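Local coordinates for protein type III effector HopA1 (PDB 4RSX) that is a type III effector, probably delivered by the plant pathogen Pseudomonas syringae into host cells to act on host signalling, and is represented here by its C-terminal alpha/beta part, at residues G63-Q69 / F96-K102; M130-I134 / S157-Y161; A15-E19 / F234-L238. Residues are numbered along the deposited sequence.

Interaction 1 (G63-Q69 / F96-K102); sequences GIEVRTQ and FYRIIPK
Strands 64-68 and 96-101 run antiparallel, their axes 4.6 Å apart at closest approach and 152° between their directions, with V66 opposite I99 and R67 opposite R98. Both backbones are extended; G63, at phi 77°, leads into the first. E65 and I100 form a hydrogen-bonded pair (E65 N to I100 O 2.7 Å, I100 N to E65 O 2.8 Å), as do R67 and R98 (R67 N to R98 O 3.0 Å, R98 N to R67 O 2.8 Å). K102 N gives to G63 O at 2.6 Å and Q69 N to F96 O at 2.9 Å. F96 O also accepts from a water (2.8 Å) that sits 2.9 Å from T68 OG1, the latter bonded as well to D70. Y97 OH bonds to A92 O. R98, with chi1 p, directs NE to Q69 OE1 at 2.8 Å, with a weak second bond from NH2. On that same face R67 NH2 pairs by charge alone with E65 OE1 (3.2 Å), and I100 CD1 lies over the R67 guanidinium, 3.3 Å from NH1. This is edge pairing in an antiparallel sheet: 64-68 is an outermost strand, and V66 N donates to N59 OD1. Y97 and I99 bond onward to strand 140-146, while helix 82-88 covers V66, T68 and Y97, and helix 123-136 covers I64 and I99.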
ATOM      1  N   GLY A  63      -2.125  16.467  16.572  1.00 27.37           N
ATOM      2  CA  GLY A  63      -1.328  15.290  16.883  1.00 29.11           C
ATOM      3  C   GLY A  63      -0.690  14.623  15.677  1.00 27.04           C
ATOM      4  O   GLY A  63      -0.117  13.537  15.797  1.00 27.35           O
ATOM      5  N   ILE A  64      -0.771  15.280  14.521  1.00 26.91           N
ATOM      6  CA  ILE A  64      -0.248  14.736  13.269  1.00 20.50           C
ATOM      7  C   ILE A  64       0.953  15.530  12.751  1.00 23.01           C
ATOM      8  O   ILE A  64       1.007  16.754  12.901  1.00 23.47           O
ATOM      9  CB  ILE A  64      -1.348  14.758  12.195  1.00 19.19           C
ATOM     10  CG1 ILE A  64      -2.445  13.749  12.539  1.00 19.86           C
ATOM     11  CG2 ILE A  64      -0.782  14.515  10.784  1.00 16.04           C
ATOM     12  CD1 ILE A  64      -1.934  12.337  12.818  1.00 17.01           C
ATOM     13  N   GLU A  65       1.911  14.824  12.146  1.00 20.23           N
ATOM     14  CA  GLU A  65       2.980  15.440  11.352  1.00 17.92           C
ATOM     15  C   GLU A  65       3.058  14.817   9.955  1.00 21.58           C
ATOM     16  O   GLU A  65       2.729  13.637   9.768  1.00 16.84           O
ATOM     17  CB  GLU A  65       4.335  15.327  12.068  1.00 21.60           C
ATOM     18  CG  GLU A  65       4.389  16.187  13.344  1.00 25.16           C
ATOM     19  CD  GLU A  65       5.624  15.959  14.186  1.00 33.17           C
ATOM     20  OE1 GLU A  65       6.505  15.173  13.768  1.00 37.58           O
ATOM     21  OE2 GLU A  65       5.706  16.568  15.280  1.00 40.38           O
ATOM     22  N   VAL A  66       3.472  15.617   8.973  1.00 17.81           N
ATOM     23  CA  VAL A  66       3.703  15.107   7.624  1.00 20.79           C
ATOM     24  C   VAL A  66       5.172  15.289   7.257  1.00 19.98           C
ATOM     25  O   VAL A  66       5.736  16.379   7.415  1.00 21.95           O
ATOM     26  CB  VAL A  66       2.828  15.834   6.574  1.00 19.30           C
ATOM     27  CG1 VAL A  66       3.129  15.309   5.173  1.00 13.80           C
ATOM     28  CG2 VAL A  66       1.353  15.698   6.920  1.00 13.11           C
ATOM     29  N   ARG A  67       5.792  14.226   6.764  1.00 18.49           N
ATOM     30  CA  ARG A  67       7.191  14.293   6.389  1.00 18.82           C
ATOM     31  C   ARG A  67       7.377  13.699   5.008  1.00 21.07           C
ATOM     32  O   ARG A  67       6.721  12.713   4.664  1.00 17.15           O
ATOM     33  CB  ARG A  67       8.036  13.514   7.397  1.00 23.54           C
ATOM     34  CG  ARG A  67       7.991  14.102   8.788  1.00 29.38           C
ATOM     35  CD  ARG A  67       8.765  13.267   9.782  1.00 29.18           C
ATOM     36  NE  ARG A  67       8.975  14.002  11.027  1.00 37.96           N
ATOM     37  CZ  ARG A  67       9.326  13.437  12.178  1.00 43.11           C
ATOM     38  NH1 ARG A  67       9.494  12.123  12.247  1.00 44.96           N
ATOM     39  NH2 ARG A  67       9.506  14.186  13.258  1.00 42.27           N
ATOM     40  N   THR A  68       8.268  14.291   4.216  1.00 21.16           N
ATOM     41  CA  THR A  68       8.654  13.674   2.953  1.00 21.68           C
ATOM     42  C   THR A  68       9.359  12.361   3.241  1.00 20.02           C
ATOM     43  O   THR A  68       9.977  12.208   4.300  1.00 18.74           O
ATOM     44  CB  THR A  68       9.583  14.584   2.105  1.00 26.66           C
ATOM     45  OG1 THR A  68       9.950  13.903   0.893  1.00 25.06           O
ATOM     46  CG2 THR A  68      10.851  14.976   2.887  1.00 20.90           C
ATOM     47  N   GLN A  69       9.247  11.413   2.312  1.00 23.43           N
ATOM     48  CA  GLN A  69       9.979  10.155   2.419  1.00 29.16           C
ATOM     49  C   GLN A  69      11.189  10.121   1.488  1.00 32.14           C
ATOM     50  O   GLN A  69      11.833   9.084   1.340  1.00 36.21           O
ATOM     51  CB  GLN A  69       9.072   8.953   2.132  1.00 26.47           C
ATOM     52  CG  GLN A  69       8.117   8.597   3.268  1.00 29.68           C
ATOM     53  CD  GLN A  69       7.574   7.169   3.162  1.00 35.20           C
ATOM     54  OE1 GLN A  69       6.902   6.677   4.073  1.00 38.50           O
ATOM     55  NE2 GLN A  69       7.869   6.500   2.051  1.00 35.08           N
ATOM     56  N   PHE A  96       6.786  10.172  -2.245  1.00 23.24           N
ATOM     57  CA  PHE A  96       5.867   9.803  -1.165  1.00 21.51           C
ATOM     58  C   PHE A  96       5.959  10.729   0.044  1.00 20.69           C
ATOM     59  O   PHE A  96       7.034  11.226   0.373  1.00 22.59           O
ATOM     60  CB  PHE A  96       6.163   8.388  -0.681  1.00 18.26           C
ATOM     61  CG  PHE A  96       5.531   7.322  -1.510  1.00 19.21           C
ATOM     62  CD1 PHE A  96       4.189   7.000  -1.342  1.00 16.55           C
ATOM     63  CD2 PHE A  96       6.278   6.632  -2.450  1.00 20.72           C
ATOM     64  CE1 PHE A  96       3.605   6.010  -2.105  1.00 20.55           C
ATOM     65  CE2 PHE A  96       5.700   5.641  -3.226  1.00 23.48           C
ATOM     66  CZ  PHE A  96       4.362   5.327  -3.051  1.00 22.81           C
ATOM     67  N   TYR A  97       4.830  10.926   0.719  1.00 13.24           N
ATOM     68  CA  TYR A  97       4.815  11.590   2.016  1.00 13.30           C
ATOM     69  C   TYR A  97       4.263  10.626   3.062  1.00 13.04           C
ATOM     70  O   TYR A  97       3.351   9.843   2.781  1.00 12.31           O
ATOM     71  CB  TYR A  97       3.939  12.838   1.958  1.00 13.95           C
ATOM     72  CG  TYR A  97       4.449  13.902   1.016  1.00 14.12           C
ATOM     73  CD1 TYR A  97       5.167  14.982   1.495  1.00 17.00           C
ATOM     74  CD2 TYR A  97       4.205  13.833  -0.352  1.00 14.90           C
ATOM     75  CE1 TYR A  97       5.634  15.976   0.648  1.00 18.54           C
ATOM     76  CE2 TYR A  97       4.678  14.813  -1.217  1.00 15.13           C
ATOM     77  CZ  TYR A  97       5.395  15.884  -0.703  1.00 20.26           C
ATOM     78  OH  TYR A  97       5.874  16.876  -1.527  1.00 17.08           O
ATOM     79  N   ARG A  98       4.807  10.659   4.268  1.00 16.82           N
ATOM     80  CA  ARG A  98       4.185   9.880   5.324  1.00 18.59           C
ATOM     81  C   ARG A  98       3.441  10.794   6.259  1.00 18.41           C
ATOM     82  O   ARG A  98       3.817  11.955   6.452  1.00 18.69           O
ATOM     83  CB  ARG A  98       5.171   8.985   6.085  1.00 20.65           C
ATOM     84  CG  ARG A  98       6.440   9.662   6.530  1.00 32.78           C
ATOM     85  CD  ARG A  98       7.286   8.705   7.369  1.00 40.21           C
ATOM     86  NE  ARG A  98       7.488   7.413   6.713  1.00 41.73           N
ATOM     87  CZ  ARG A  98       7.856   6.305   7.353  1.00 40.08           C
ATOM     88  NH1 ARG A  98       8.053   6.338   8.663  1.00 35.67           N
ATOM     89  NH2 ARG A  98       8.022   5.167   6.688  1.00 36.31           N
ATOM     90  N   ILE A  99       2.352  10.261   6.795  1.00 13.87           N
ATOM     91  CA  ILE A  99       1.538  10.938   7.780  1.00 13.58           C
ATOM     92  C   ILE A  99       1.745  10.190   9.082  1.00 14.91           C
ATOM     93  O   ILE A  99       1.407   9.009   9.177  1.00 13.74           O
ATOM     94  CB  ILE A  99       0.071  10.806   7.395  1.00 14.17           C
ATOM     95  CG1 ILE A  99      -0.136  11.295   5.958  1.00 15.36           C
ATOM     96  CG2 ILE A  99      -0.817  11.543   8.393  1.00 12.23           C
ATOM     97  CD1 ILE A  99      -1.486  10.868   5.352  1.00 13.64           C
ATOM     98  N   ILE A 100       2.300  10.862  10.084  1.00 17.55           N
ATOM     99  CA  ILE A 100       2.660  10.200  11.333  1.00 19.18           C
ATOM    100  C   ILE A 100       2.044  10.904  12.536  1.00 21.00           C
ATOM    101  O   ILE A 100       1.828  12.124  12.509  1.00 22.12           O
ATOM    102  CB  ILE A 100       4.195  10.149  11.528  1.00 22.67           C
ATOM    103  CG1 ILE A 100       4.738  11.536  11.867  1.00 23.40           C
ATOM    104  CG2 ILE A 100       4.880   9.622  10.277  1.00 24.45           C
ATOM    105  CD1 ILE A 100       6.244  11.586  11.896  1.00 30.14           C
ATOM    106  N   PRO A 101       1.754  10.136  13.601  1.00 17.38           N
ATOM    107  CA  PRO A 101       1.320  10.787  14.843  1.00 19.40           C
ATOM    108  C   PRO A 101       2.520  11.493  15.443  1.00 22.19           C
ATOM    109  O   PRO A 101       3.659  11.023  15.250  1.00 18.82           O
ATOM    110  CB  PRO A 101       0.912   9.616  15.737  1.00 13.39           C
ATOM    111  CG  PRO A 101       1.797   8.453  15.250  1.00 18.59           C
ATOM    112  CD  PRO A 101       1.897   8.673  13.745  1.00 14.25           C
ATOM    113  N   LYS A 102       2.262  12.601  16.137  1.00 26.86           N
ATOM    114  CA  LYS A 102       3.286  13.373  16.837  1.00 29.41           C
ATOM    115  C   LYS A 102       4.131  12.477  17.747  1.00 25.72           C
ATOM    116  O   LYS A 102       5.365  12.562  17.766  1.00 25.80           O
ATOM    117  CB  LYS A 102       2.594  14.480  17.647  1.00 33.16           C
ATOM    118  CG  LYS A 102       3.503  15.381  18.475  1.00 36.07           C
ATOM    119  CD  LYS A 102       2.653  16.432  19.196  1.00 47.48           C
ATOM    120  CE  LYS A 102       3.426  17.157  20.296  1.00 51.85           C
ATOM    121  NZ  LYS A 102       2.496  17.849  21.247  1.00 52.29           N
TER
HETATM  122  O   HOH W   1       7.583  13.702  -0.813  1.00 26.04           O

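Interaction 2 (M130-I134 / S157-Y161); sequences MATLI and SAVLY
L160 and M130 carry most of this contact, a helix packed on a sheet. Helix segment 130-134 and strand 158-161 run parallel, with 1° between their directions and axes 10.7 Å apart, a gap filled by apolar side chains. The helix is regular, I134 N bonding to M130 O at 2.8 Å; the strand is extended, so A158 and L160 point their CA-to-CB bonds toward the helix while V159 points away. M130 and L160 have the nearest alpha carbons, M130 CA to L160 CA being 7.8 Å. M130 takes chi1 m, chi2 t and chi3 p, which carries its sulfur and methyl across to the strand: SD lies 4.0 Å from A158 CB, and CE reaches L160 CD2 at 3.6 Å and V159 O at 3.7 Å. L160, in the m,t rotamer, divides its two methyls between helix residues. L160 CD2 meets M130 CE and also I134 CD1 (3.8 Å), whereas L160 CD1 meets L133 CD2 at 4.1 Å. Such interlocking of aliphatic chains is what holds the layers of an alpha/beta fold together, and all the touching residues are buried. Strand 158-162 lies between 140-146 and 111-116, bonded to both; the helix also packs on neighbouring strands, M130 reaching V145, I134 reaching I99 and P101 of strand 96-101, and L133 meeting neighbouring helix 166-180.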
ATOM      1  N   MET A 130      -7.383  10.270   6.386  1.00 15.04           N
ATOM      2  CA  MET A 130      -6.312   9.412   6.899  1.00 15.41           C
ATOM      3  C   MET A 130      -5.654  10.047   8.120  1.00 13.85           C
ATOM      4  O   MET A 130      -5.406   9.370   9.118  1.00 14.44           O
ATOM      5  CB  MET A 130      -5.268   9.123   5.811  1.00 11.19           C
ATOM      6  CG  MET A 130      -5.769   8.157   4.743  1.00 12.94           C
ATOM      7  SD  MET A 130      -4.645   8.047   3.331  1.00 13.12           S
ATOM      8  CE  MET A 130      -3.270   7.203   4.122  1.00  9.15           C
ATOM      9  N   ALA A 131      -5.386  11.349   8.043  1.00 12.20           N
ATOM     10  CA  ALA A 131      -4.785  12.067   9.169  1.00 14.64           C
ATOM     11  C   ALA A 131      -5.680  12.022  10.419  1.00 16.31           C
ATOM     12  O   ALA A 131      -5.204  11.781  11.540  1.00 17.96           O
ATOM     13  CB  ALA A 131      -4.472  13.506   8.780  1.00 13.08           C
ATOM     14  N   THR A 132      -6.974  12.247  10.229  1.00 13.10           N
ATOM     15  CA  THR A 132      -7.907  12.187  11.348  1.00 16.17           C
ATOM     16  C   THR A 132      -7.883  10.780  11.964  1.00 16.66           C
ATOM     17  O   THR A 132      -7.747  10.618  13.183  1.00 15.62           O
ATOM     18  CB  THR A 132      -9.330  12.543  10.898  1.00 16.07           C
ATOM     19  OG1 THR A 132      -9.316  13.834  10.282  1.00 21.87           O
ATOM     20  CG2 THR A 132     -10.300  12.553  12.082  1.00 16.47           C
ATOM     21  N   LEU A 133      -7.988   9.770  11.112  1.00 16.21           N
ATOM     22  CA  LEU A 133      -8.053   8.384  11.563  1.00 17.52           C
ATOM     23  C   LEU A 133      -6.763   8.017  12.302  1.00 16.82           C
ATOM     24  O   LEU A 133      -6.806   7.393  13.370  1.00 14.30           O
ATOM     25  CB  LEU A 133      -8.310   7.455  10.371  1.00 12.94           C
ATOM     26  CG  LEU A 133      -8.838   6.049  10.680  1.00 25.01           C
ATOM     27  CD1 LEU A 133     -10.129   6.124  11.496  1.00 21.14           C
ATOM     28  CD2 LEU A 133      -9.058   5.223   9.399  1.00 19.51           C
ATOM     29  N   ILE A 134      -5.622   8.425  11.753  1.00 11.01           N
ATOM     30  CA  ILE A 134      -4.347   8.173  12.424  1.00 13.26           C
ATOM     31  C   ILE A 134      -4.286   8.883  13.776  1.00 15.46           C
ATOM     32  O   ILE A 134      -3.764   8.331  14.750  1.00 13.90           O
ATOM     33  CB  ILE A 134      -3.156   8.574  11.534  1.00 12.24           C
ATOM     34  CG1 ILE A 134      -3.084   7.624  10.328  1.00 10.32           C
ATOM     35  CG2 ILE A 134      -1.838   8.558  12.322  1.00  8.92           C
ATOM     36  CD1 ILE A 134      -2.310   8.174   9.149  1.00 10.49           C
ATOM     37  N   SER A 157      -0.940   4.198  -4.004  1.00 16.32           N
ATOM     38  CA  SER A 157      -1.170   5.641  -3.907  1.00 17.62           C
ATOM     39  C   SER A 157      -1.451   6.098  -2.474  1.00 17.82           C
ATOM     40  O   SER A 157      -1.076   7.218  -2.085  1.00 13.36           O
ATOM     41  CB  SER A 157      -2.325   6.080  -4.829  1.00 13.80           C
ATOM     42  OG  SER A 157      -1.944   5.990  -6.190  1.00 18.26           O
ATOM     43  N   ALA A 158      -2.124   5.242  -1.699  1.00 14.76           N
ATOM     44  CA  ALA A 158      -2.393   5.534  -0.286  1.00 11.57           C
ATOM     45  C   ALA A 158      -2.454   4.259   0.554  1.00 12.75           C
ATOM     46  O   ALA A 158      -3.190   3.320   0.224  1.00 10.42           O
ATOM     47  CB  ALA A 158      -3.683   6.333  -0.140  1.00 12.48           C
ATOM     48  N   VAL A 159      -1.679   4.230   1.638  1.00  7.99           N
ATOM     49  CA  VAL A 159      -1.580   3.039   2.476  1.00  8.62           C
ATOM     50  C   VAL A 159      -1.588   3.406   3.976  1.00  9.09           C
ATOM     51  O   VAL A 159      -0.921   4.368   4.399  1.00 10.28           O
ATOM     52  CB  VAL A 159      -0.293   2.193   2.161  1.00 10.74           C
ATOM     53  CG1 VAL A 159      -0.324   0.867   2.929  1.00  8.26           C
ATOM     54  CG2 VAL A 159      -0.120   1.913   0.650  1.00  5.28           C
ATOM     55  N   LEU A 160      -2.349   2.650   4.769  1.00 10.69           N
ATOM     56  CA  LEU A 160      -2.285   2.746   6.229  1.00 12.41           C
ATOM     57  C   LEU A 160      -1.561   1.514   6.786  1.00 14.06           C
ATOM     58  O   LEU A 160      -1.852   0.377   6.378  1.00 12.65           O
ATOM     59  CB  LEU A 160      -3.689   2.849   6.829  1.00 10.11           C
ATOM     60  CG  LEU A 160      -4.456   4.142   6.535  1.00 10.82           C
ATOM     61  CD1 LEU A 160      -5.887   4.048   7.038  1.00 11.48           C
ATOM     62  CD2 LEU A 160      -3.761   5.313   7.181  1.00 10.87           C
ATOM     63  N   TYR A 161      -0.612   1.732   7.698  1.00 11.93           N
ATOM     64  CA  TYR A 161       0.154   0.632   8.291  1.00 12.10           C
ATOM     65  C   TYR A 161      -0.372   0.377   9.687  1.00 14.21           C
ATOM     66  O   TYR A 161      -0.380   1.279  10.535  1.00 12.45           O
ATOM     67  CB  TYR A 161       1.651   0.951   8.312  1.00 10.76           C
ATOM     68  CG  TYR A 161       2.188   1.171   6.928  1.00 13.08           C
ATOM     69  CD1 TYR A 161       2.806   0.148   6.234  1.00 15.13           C
ATOM     70  CD2 TYR A 161       2.029   2.399   6.288  1.00 14.22           C
ATOM     71  CE1 TYR A 161       3.277   0.340   4.941  1.00 16.21           C
ATOM     72  CE2 TYR A 161       2.494   2.602   5.013  1.00 13.62           C
ATOM     73  CZ  TYR A 161       3.120   1.568   4.341  1.00 15.73           C
ATOM     74  OH  TYR A 161       3.585   1.768   3.063  1.00 17.95           O
TER

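Interaction 3 (A15-E19 / F234-L238); sequences AKQAE and FLARL
Two alpha helices from near the ends of the chain pack obliquely here, the tail of helix 2-19 against the start of helix 234-245. The short axes stand 12.0 Å apart at closest approach, with a signed crossing angle of 117°. Both backbones are helical, E19 N bonding to A15 O and L238 N to F234 O, each at 2.9 Å. The nearest alpha carbons are A15 CA and L238 CA, 8.1 Å apart. At such a spacing large side chains must fill the gap, and F234 does most of this. With chi1 t and chi2 -129° its ring extends to A15, where F234 CZ lies 3.8 Å from A15 CB and 3.6 Å from A15 O, the oxygen being at the ring edge. L238, in the m,t rotamer, brings CD1 to 3.6 Å from A15 CB, so the small alanine receives both apolar groups. On the polar side E19 is fully extended (chi1 and chi2 t) and places OE2 over one face of the F234 ring, with E19 OE1 3.4 Å from F234 CD1. K16 curls back through three m angles to place NZ 3.1 Å from E19 OE1, a salt bridge within the helix with a weak hydrogen bond, and 3.6 Å from F234 CD1. Helix 215-228 contributes L227, which touches E19 and F234, and R237 is held through NE by the carbonyl of M232. The opposite charges of E19 and R237 are linked by one water, which donates to E19 OE2 at 2.9 Å and accepts from R237 NH1 at 3.0 Å.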
ATOM      1  N   ALA A  15       1.481 -15.839 -11.172  1.00 13.58           N
ATOM      2  CA  ALA A  15       2.491 -16.885 -11.170  1.00 12.63           C
ATOM      3  C   ALA A  15       2.547 -17.625 -12.512  1.00 15.07           C
ATOM      4  O   ALA A  15       3.633 -17.995 -12.966  1.00 13.79           O
ATOM      5  CB  ALA A  15       2.229 -17.854 -10.028  1.00 11.04           C
ATOM      6  N   LYS A  16       1.392 -17.840 -13.140  1.00 14.96           N
ATOM      7  CA  LYS A  16       1.357 -18.511 -14.449  1.00 21.57           C
ATOM      8  C   LYS A  16       1.987 -17.645 -15.534  1.00 18.77           C
ATOM      9  O   LYS A  16       2.712 -18.144 -16.399  1.00 20.96           O
ATOM     10  CB  LYS A  16      -0.069 -18.887 -14.852  1.00 17.57           C
ATOM     11  CG  LYS A  16      -0.739 -19.875 -13.923  1.00 21.06           C
ATOM     12  CD  LYS A  16       0.130 -21.120 -13.698  1.00 24.02           C
ATOM     13  CE  LYS A  16      -0.062 -22.191 -14.771  1.00 24.05           C
ATOM     14  NZ  LYS A  16       0.379 -23.545 -14.273  1.00 22.56           N
ATOM     15  N   GLN A  17       1.731 -16.343 -15.475  1.00 21.06           N
ATOM     16  CA  GLN A  17       2.375 -15.421 -16.412  1.00 24.79           C
ATOM     17  C   GLN A  17       3.889 -15.391 -16.203  1.00 23.06           C
ATOM     18  O   GLN A  17       4.643 -15.291 -17.168  1.00 23.91           O
ATOM     19  CB  GLN A  17       1.776 -14.014 -16.304  1.00 20.73           C
ATOM     20  CG  GLN A  17       0.267 -13.982 -16.457  1.00 25.25           C
ATOM     21  CD  GLN A  17      -0.286 -12.569 -16.404  1.00 31.70           C
ATOM     22  OE1 GLN A  17       0.457 -11.591 -16.548  1.00 30.88           O
ATOM     23  NE2 GLN A  17      -1.599 -12.452 -16.202  1.00 30.95           N
ATOM     24  N   ALA A  18       4.335 -15.479 -14.947  1.00 22.22           N
ATOM     25  CA  ALA A  18       5.773 -15.556 -14.681  1.00 24.98           C
ATOM     26  C   ALA A  18       6.316 -16.853 -15.252  1.00 23.70           C
ATOM     27  O   ALA A  18       7.408 -16.889 -15.823  1.00 28.44           O
ATOM     28  CB  ALA A  18       6.075 -15.475 -13.160  1.00 20.15           C
ATOM     29  N   GLU A  19       5.546 -17.922 -15.081  1.00 20.34           N
ATOM     30  CA  GLU A  19       5.982 -19.253 -15.479  1.00 23.51           C
ATOM     31  C   GLU A  19       6.086 -19.349 -16.992  1.00 24.99           C
ATOM     32  O   GLU A  19       6.867 -20.136 -17.511  1.00 24.75           O
ATOM     33  CB  GLU A  19       5.001 -20.297 -14.972  1.00 21.64           C
ATOM     34  CG  GLU A  19       5.407 -21.716 -15.296  1.00 26.02           C
ATOM     35  CD  GLU A  19       4.356 -22.720 -14.898  1.00 27.98           C
ATOM     36  OE1 GLU A  19       3.152 -22.381 -14.970  1.00 28.02           O
ATOM     37  OE2 GLU A  19       4.732 -23.849 -14.509  1.00 28.36           O
ATOM     38  N   PHE A 234       2.930 -27.304 -10.076  1.00 15.39           N
ATOM     39  CA  PHE A 234       3.236 -25.893  -9.882  1.00 15.90           C
ATOM     40  C   PHE A 234       2.330 -25.301  -8.803  1.00 16.54           C
ATOM     41  O   PHE A 234       2.775 -24.517  -7.963  1.00 14.52           O
ATOM     42  CB  PHE A 234       3.104 -25.135 -11.206  1.00 19.38           C
ATOM     43  CG  PHE A 234       3.498 -23.685 -11.120  1.00 21.13           C
ATOM     44  CD1 PHE A 234       2.655 -22.693 -11.601  1.00 21.47           C
ATOM     45  CD2 PHE A 234       4.706 -23.309 -10.534  1.00 21.63           C
ATOM     46  CE1 PHE A 234       3.012 -21.343 -11.524  1.00 23.95           C
ATOM     47  CE2 PHE A 234       5.067 -21.949 -10.444  1.00 21.44           C
ATOM     48  CZ  PHE A 234       4.214 -20.971 -10.944  1.00 16.32           C
ATOM     49  N   LEU A 235       1.067 -25.715  -8.807  1.00 14.95           N
ATOM     50  CA  LEU A 235       0.108 -25.281  -7.796  1.00 17.58           C
ATOM     51  C   LEU A 235       0.573 -25.619  -6.370  1.00 18.07           C
ATOM     52  O   LEU A 235       0.514 -24.773  -5.466  1.00 15.32           O
ATOM     53  CB  LEU A 235      -1.264 -25.903  -8.077  1.00 14.07           C
ATOM     54  CG  LEU A 235      -2.336 -25.598  -7.037  1.00 21.33           C
ATOM     55  CD1 LEU A 235      -2.447 -24.091  -6.825  1.00 17.76           C
ATOM     56  CD2 LEU A 235      -3.691 -26.189  -7.453  1.00 17.88           C
ATOM     57  N   ALA A 236       1.031 -26.853  -6.173  1.00 15.34           N
ATOM     58  CA  ALA A 236       1.574 -27.269  -4.881  1.00 16.23           C
ATOM     59  C   ALA A 236       2.880 -26.531  -4.531  1.00 14.27           C
ATOM     60  O   ALA A 236       3.134 -26.232  -3.361  1.00 14.18           O
ATOM     61  CB  ALA A 236       1.784 -28.782  -4.849  1.00 14.29           C
ATOM     62  N   ARG A 237       3.705 -26.243  -5.532  1.00 12.58           N
ATOM     63  CA  ARG A 237       4.953 -25.512  -5.284  1.00 17.01           C
ATOM     64  C   ARG A 237       4.684 -24.080  -4.790  1.00 13.49           C
ATOM     65  O   ARG A 237       5.291 -23.635  -3.827  1.00 12.49           O
ATOM     66  CB  ARG A 237       5.867 -25.533  -6.521  1.00 17.63           C
ATOM     67  CG  ARG A 237       6.554 -26.896  -6.778  1.00 21.26           C
ATOM     68  CD  ARG A 237       7.484 -26.852  -7.989  1.00 22.30           C
ATOM     69  NE  ARG A 237       6.793 -27.101  -9.256  1.00 19.74           N
ATOM     70  CZ  ARG A 237       6.985 -26.395 -10.371  1.00 21.58           C
ATOM     71  NH1 ARG A 237       6.319 -26.699 -11.479  1.00 21.05           N
ATOM     72  NH2 ARG A 237       7.841 -25.381 -10.383  1.00 19.99           N
ATOM     73  N   LEU A 238       3.735 -23.392  -5.420  1.00 16.43           N
ATOM     74  CA  LEU A 238       3.280 -22.081  -4.954  1.00 15.75           C
ATOM     75  C   LEU A 238       2.823 -22.095  -3.498  1.00 16.49           C
ATOM     76  O   LEU A 238       3.275 -21.278  -2.686  1.00 15.94           O
ATOM     77  CB  LEU A 238       2.129 -21.592  -5.823  1.00 14.21           C
ATOM     78  CG  LEU A 238       2.565 -20.979  -7.143  1.00 20.39           C
ATOM     79  CD1 LEU A 238       1.363 -20.780  -8.073  1.00 17.10           C
ATOM     80  CD2 LEU A 238       3.274 -19.667  -6.883  1.00 12.89           C
TER
HETATM   81  O   HOH W   2       7.329 -24.703 -13.552  1.00 34.24           O

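How the interactions relate
Interactions 1 and 2 share the antiparallel sheet and helix 123-136 packed on it, their centres about 10 Å apart. They follow each other in sequence, and the helix joins them: I134 packs on L160 in interaction 2 and also touches I64, I99 and P101 of interaction 1, while I64 CG1 lies 3.5 Å from A131 O. Side chains of this one helix thus reach from the outermost strand 64-68 to strand 158-162. Interaction 3 stands on the other side of the chain's centre, its centre about 39 Å and 33 Å from those of interactions 1 and 2. The sheet-forming sequence lies between its segments, and helices 2-19 and 234-245 are brought together next to helix 215-228, away from interactions 1 and 2.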